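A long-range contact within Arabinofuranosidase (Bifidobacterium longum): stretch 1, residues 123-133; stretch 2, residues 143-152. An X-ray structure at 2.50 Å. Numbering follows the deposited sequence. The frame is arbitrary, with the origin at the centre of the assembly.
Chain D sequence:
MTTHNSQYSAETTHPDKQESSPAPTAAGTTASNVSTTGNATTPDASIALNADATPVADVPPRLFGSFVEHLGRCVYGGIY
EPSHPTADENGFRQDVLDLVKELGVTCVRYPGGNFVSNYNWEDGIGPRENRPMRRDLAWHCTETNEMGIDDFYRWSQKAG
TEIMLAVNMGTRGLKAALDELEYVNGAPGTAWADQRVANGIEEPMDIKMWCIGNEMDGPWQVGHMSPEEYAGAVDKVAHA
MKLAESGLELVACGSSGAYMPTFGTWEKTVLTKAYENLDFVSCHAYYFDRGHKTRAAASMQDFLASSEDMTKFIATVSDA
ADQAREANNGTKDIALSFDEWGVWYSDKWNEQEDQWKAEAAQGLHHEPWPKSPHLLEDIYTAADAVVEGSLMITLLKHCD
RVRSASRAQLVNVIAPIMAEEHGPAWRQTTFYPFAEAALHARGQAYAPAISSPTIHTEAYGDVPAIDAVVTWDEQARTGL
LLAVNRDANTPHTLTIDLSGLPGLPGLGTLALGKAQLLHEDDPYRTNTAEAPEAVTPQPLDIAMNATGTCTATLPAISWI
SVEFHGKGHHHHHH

Stretch 1, residues 123-133: DGIGPRENRPM
Stretch 2, residues 143-152: ETNEMGIDDF

The two stretches are mostly loop; stretch 1 has a 3-10 segment at 128-130, and stretch 2 enters a helix at I149, with G148 as N-cap. The register pairs G124 CA with G148 CA at 4.1 Å, R128 CA with E146 CA at 5.8 Å and M133 CA with T144 CA at 4.6 Å, so the chains run antiparallel.

R131 (phi/psi -79/133) organises the contact. Its CB points toward stretch 2, and chi1-chi3 of -61°, -177° and -161° (m, t, t) with chi4 -176° extend the side chain. R131 NH1 donates to D151 OD2 at 2.8 Å (150°) and to N145 O at 2.9 Å (155°), both near the guanidinium plane; R131 NH2 reaches the same D151 OD2 at 3.1 Å, completing a salt bridge. R131 NE and R131 NH2 also hold G126 O at 3.0 and 2.8 Å, tying the guanidinium back to its own loop. D151 meets it with chi1 -61° (m) and chi2 -64°.

R128 starts sideways, but chi1 -81° (m), chi2 -168° (t), chi3 -163° (t) and chi4 92° bring its end nearer. R128 NE donates to E146 O at 3.1 Å (147°). R128 NH2 lies 3.1 Å from D151 OD1, but that oxygen is well out of plane, making the salt bridge purely electrostatic.

N145 adopts positive phi (66/24) and chi1 -71° (m), chi2 -63°, directing N145 ND2 to P132 O at 2.9 Å (160°). Separately, one water oxygen donates to R131 O (2.7 Å) and T144 O (2.6 Å).

At the other end, G148 (-150/-167) approaches closely: G148 CA makes a CA-H...O contact with G124 O at 3.4 Å, and an ideal CB on G148 would fall 1.9 Å from G124 O, a clash. D150, chi1 -76° (m), accepts a weak bond from G126 N to D150 OD2 at 3.3 Å. I125 (p, t) and I149 (t, p) touch, I125 CG2 to I149 CG2, at 3.8 Å.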

# COMPACT_ATOMS: atom_id res chain seq x y z
N ASP D 123 -6.71 2.97 -19.41
CA ASP D 123 -6.08 2.52 -20.65
C ASP D 123 -7.11 2.12 -21.71
O ASP D 123 -6.80 2.09 -22.90
CB ASP D 123 -5.13 1.34 -20.39
CG ASP D 123 -3.86 1.77 -19.68
OD1 ASP D 123 -3.54 2.97 -19.68
OD2 ASP D 123 -3.18 0.88 -19.12
N GLY D 124 -8.33 1.81 -21.26
CA GLY D 124 -9.39 1.34 -22.14
C GLY D 124 -10.48 2.36 -22.41
O GLY D 124 -11.51 2.02 -22.99
N ILE D 125 -10.26 3.60 -22.00
CA ILE D 125 -11.22 4.69 -22.24
C ILE D 125 -10.66 5.70 -23.25
O ILE D 125 -9.47 5.67 -23.58
CB ILE D 125 -11.65 5.42 -20.93
CG1 ILE D 125 -10.48 6.19 -20.31
CG2 ILE D 125 -12.27 4.44 -19.94
CD1 ILE D 125 -10.88 7.22 -19.28
N GLY D 126 -11.53 6.58 -23.73
CA GLY D 126 -11.14 7.59 -24.71
C GLY D 126 -11.06 7.02 -26.12
O GLY D 126 -11.47 5.88 -26.35
N PRO D 127 -10.52 7.82 -27.06
CA PRO D 127 -10.40 7.40 -28.47
C PRO D 127 -9.42 6.23 -28.63
O PRO D 127 -8.29 6.30 -28.13
CB PRO D 127 -9.86 8.66 -29.16
CG PRO D 127 -10.17 9.79 -28.22
CD PRO D 127 -10.05 9.20 -26.86
N ARG D 128 -9.86 5.18 -29.32
CA ARG D 128 -9.04 3.98 -29.56
C ARG D 128 -7.64 4.30 -30.07
O ARG D 128 -6.66 3.73 -29.60
CB ARG D 128 -9.72 3.04 -30.55
CG ARG D 128 -10.80 2.16 -29.95
CD ARG D 128 -11.19 1.07 -30.92
NE ARG D 128 -12.47 0.46 -30.57
CZ ARG D 128 -13.66 0.86 -31.03
NH1 ARG D 128 -13.74 1.89 -31.86
NH2 ARG D 128 -14.76 0.24 -30.64
N GLU D 129 -7.57 5.23 -31.03
CA GLU D 129 -6.31 5.65 -31.64
C GLU D 129 -5.22 5.89 -30.60
O GLU D 129 -4.07 5.49 -30.79
CB GLU D 129 -6.50 6.92 -32.48
CG GLU D 129 -7.49 6.79 -33.64
CD GLU D 129 -8.95 6.87 -33.19
OE1 GLU D 129 -9.26 7.69 -32.29
OE2 GLU D 129 -9.79 6.13 -33.75
N ASN D 130 -5.60 6.53 -29.50
CA ASN D 130 -4.65 7.01 -28.50
C ASN D 130 -4.54 6.14 -27.25
O ASN D 130 -3.88 6.53 -26.28
CB ASN D 130 -4.99 8.47 -28.14
CG ASN D 130 -4.91 9.40 -29.35
OD1 ASN D 130 -5.93 9.78 -29.92
ND2 ASN D 130 -3.69 9.76 -29.75
N ARG D 131 -5.16 4.96 -27.28
CA ARG D 131 -5.06 4.01 -26.17
C ARG D 131 -3.74 3.25 -26.22
O ARG D 131 -3.35 2.75 -27.27
CB ARG D 131 -6.25 3.04 -26.17
CG ARG D 131 -7.60 3.71 -26.00
CD ARG D 131 -8.72 2.69 -25.93
NE ARG D 131 -10.03 3.27 -26.22
CZ ARG D 131 -11.18 2.61 -26.14
NH1 ARG D 131 -11.21 1.33 -25.79
NH2 ARG D 131 -12.31 3.23 -26.43
N PRO D 132 -3.04 3.15 -25.07
CA PRO D 132 -1.73 2.49 -25.03
C PRO D 132 -1.83 0.97 -25.15
O PRO D 132 -2.83 0.37 -24.74
CB PRO D 132 -1.19 2.87 -23.65
CG PRO D 132 -2.40 3.08 -22.82
CD PRO D 132 -3.43 3.67 -23.74
N MET D 133 -0.80 0.36 -25.73
CA MET D 133 -0.73 -1.09 -25.83
C MET D 133 -0.00 -1.63 -24.60
O MET D 133 1.09 -1.17 -24.26
CB MET D 133 -0.06 -1.51 -27.13
CG MET D 133 -0.81 -2.62 -27.85
SD MET D 133 -0.77 -2.50 -29.65
CE MET D 133 0.54 -3.66 -30.04
N GLU D 143 -2.10 -6.58 -24.86
CA GLU D 143 -3.47 -6.07 -24.94
C GLU D 143 -3.51 -4.70 -25.64
O GLU D 143 -2.86 -3.74 -25.20
CB GLU D 143 -4.06 -6.00 -23.53
CG GLU D 143 -5.32 -5.16 -23.38
CD GLU D 143 -6.59 -5.89 -23.78
OE1 GLU D 143 -6.66 -7.13 -23.62
OE2 GLU D 143 -7.52 -5.22 -24.25
N THR D 144 -4.27 -4.63 -26.72
CA THR D 144 -4.38 -3.41 -27.52
C THR D 144 -5.31 -2.39 -26.89
O THR D 144 -5.22 -1.19 -27.19
CB THR D 144 -4.89 -3.71 -28.94
OG1 THR D 144 -6.17 -4.35 -28.87
CG2 THR D 144 -3.91 -4.61 -29.68
N ASN D 145 -6.20 -2.86 -26.02
CA ASN D 145 -7.19 -2.04 -25.33
C ASN D 145 -8.25 -1.42 -26.25
O ASN D 145 -8.87 -0.41 -25.91
CB ASN D 145 -6.52 -0.96 -24.45
CG ASN D 145 -5.85 -1.55 -23.22
OD1 ASN D 145 -6.51 -2.13 -22.36
ND2 ASN D 145 -4.54 -1.39 -23.13
N GLU D 146 -8.47 -2.05 -27.40
CA GLU D 146 -9.55 -1.67 -28.31
C GLU D 146 -10.91 -1.82 -27.61
O GLU D 146 -11.85 -1.09 -27.92
CB GLU D 146 -9.51 -2.49 -29.59
CG GLU D 146 -8.32 -2.19 -30.50
CD GLU D 146 -8.10 -3.25 -31.56
OE1 GLU D 146 -9.08 -3.65 -32.24
OE2 GLU D 146 -6.94 -3.69 -31.72
N MET D 147 -10.98 -2.75 -26.67
CA MET D 147 -12.14 -2.88 -25.80
C MET D 147 -11.83 -2.39 -24.38
O MET D 147 -10.78 -2.70 -23.81
CB MET D 147 -12.63 -4.33 -25.76
CG MET D 147 -13.48 -4.73 -26.96
SD MET D 147 -15.19 -4.17 -26.84
CE MET D 147 -15.77 -5.07 -25.41
N GLY D 148 -12.75 -1.60 -23.84
CA GLY D 148 -12.68 -1.09 -22.48
C GLY D 148 -14.08 -0.90 -21.96
O GLY D 148 -15.05 -1.37 -22.58
N ILE D 149 -14.21 -0.20 -20.84
CA ILE D 149 -15.51 -0.02 -20.19
C ILE D 149 -16.50 0.82 -21.02
O ILE D 149 -17.71 0.59 -20.96
CB ILE D 149 -15.38 0.50 -18.72
CG1 ILE D 149 -16.72 0.45 -17.98
CG2 ILE D 149 -14.74 1.89 -18.67
CD1 ILE D 149 -17.33 -0.94 -17.89
N ASP D 150 -15.98 1.78 -21.79
CA ASP D 150 -16.79 2.54 -22.75
C ASP D 150 -17.44 1.60 -23.76
O ASP D 150 -18.64 1.69 -24.02
CB ASP D 150 -15.92 3.56 -23.50
CG ASP D 150 -15.55 4.78 -22.66
OD1 ASP D 150 -16.22 5.06 -21.64
OD2 ASP D 150 -14.59 5.48 -23.05
N ASP D 151 -16.64 0.69 -24.31
CA ASP D 151 -17.07 -0.20 -25.37
C ASP D 151 -17.93 -1.35 -24.85
O ASP D 151 -18.95 -1.69 -25.46
CB ASP D 151 -15.85 -0.75 -26.14
CG ASP D 151 -15.04 0.35 -26.80
OD1 ASP D 151 -15.56 1.03 -27.71
OD2 ASP D 151 -13.87 0.54 -26.41
N PHE D 152 -17.53 -1.94 -23.73
CA PHE D 152 -18.30 -3.03 -23.13
C PHE D 152 -19.66 -2.55 -22.64
O PHE D 152 -20.62 -3.33 -22.62
CB PHE D 152 -17.53 -3.73 -22.01
CG PHE D 152 -18.20 -5.00 -21.54
CD1 PHE D 152 -18.06 -6.18 -22.26
CD2 PHE D 152 -18.99 -5.00 -20.39
CE1 PHE D 152 -18.69 -7.34 -21.83
CE2 PHE D 152 -19.62 -6.16 -19.97
CZ PHE D 152 -19.47 -7.33 -20.68
O HOH W 1 -3.83 0.42 -28.63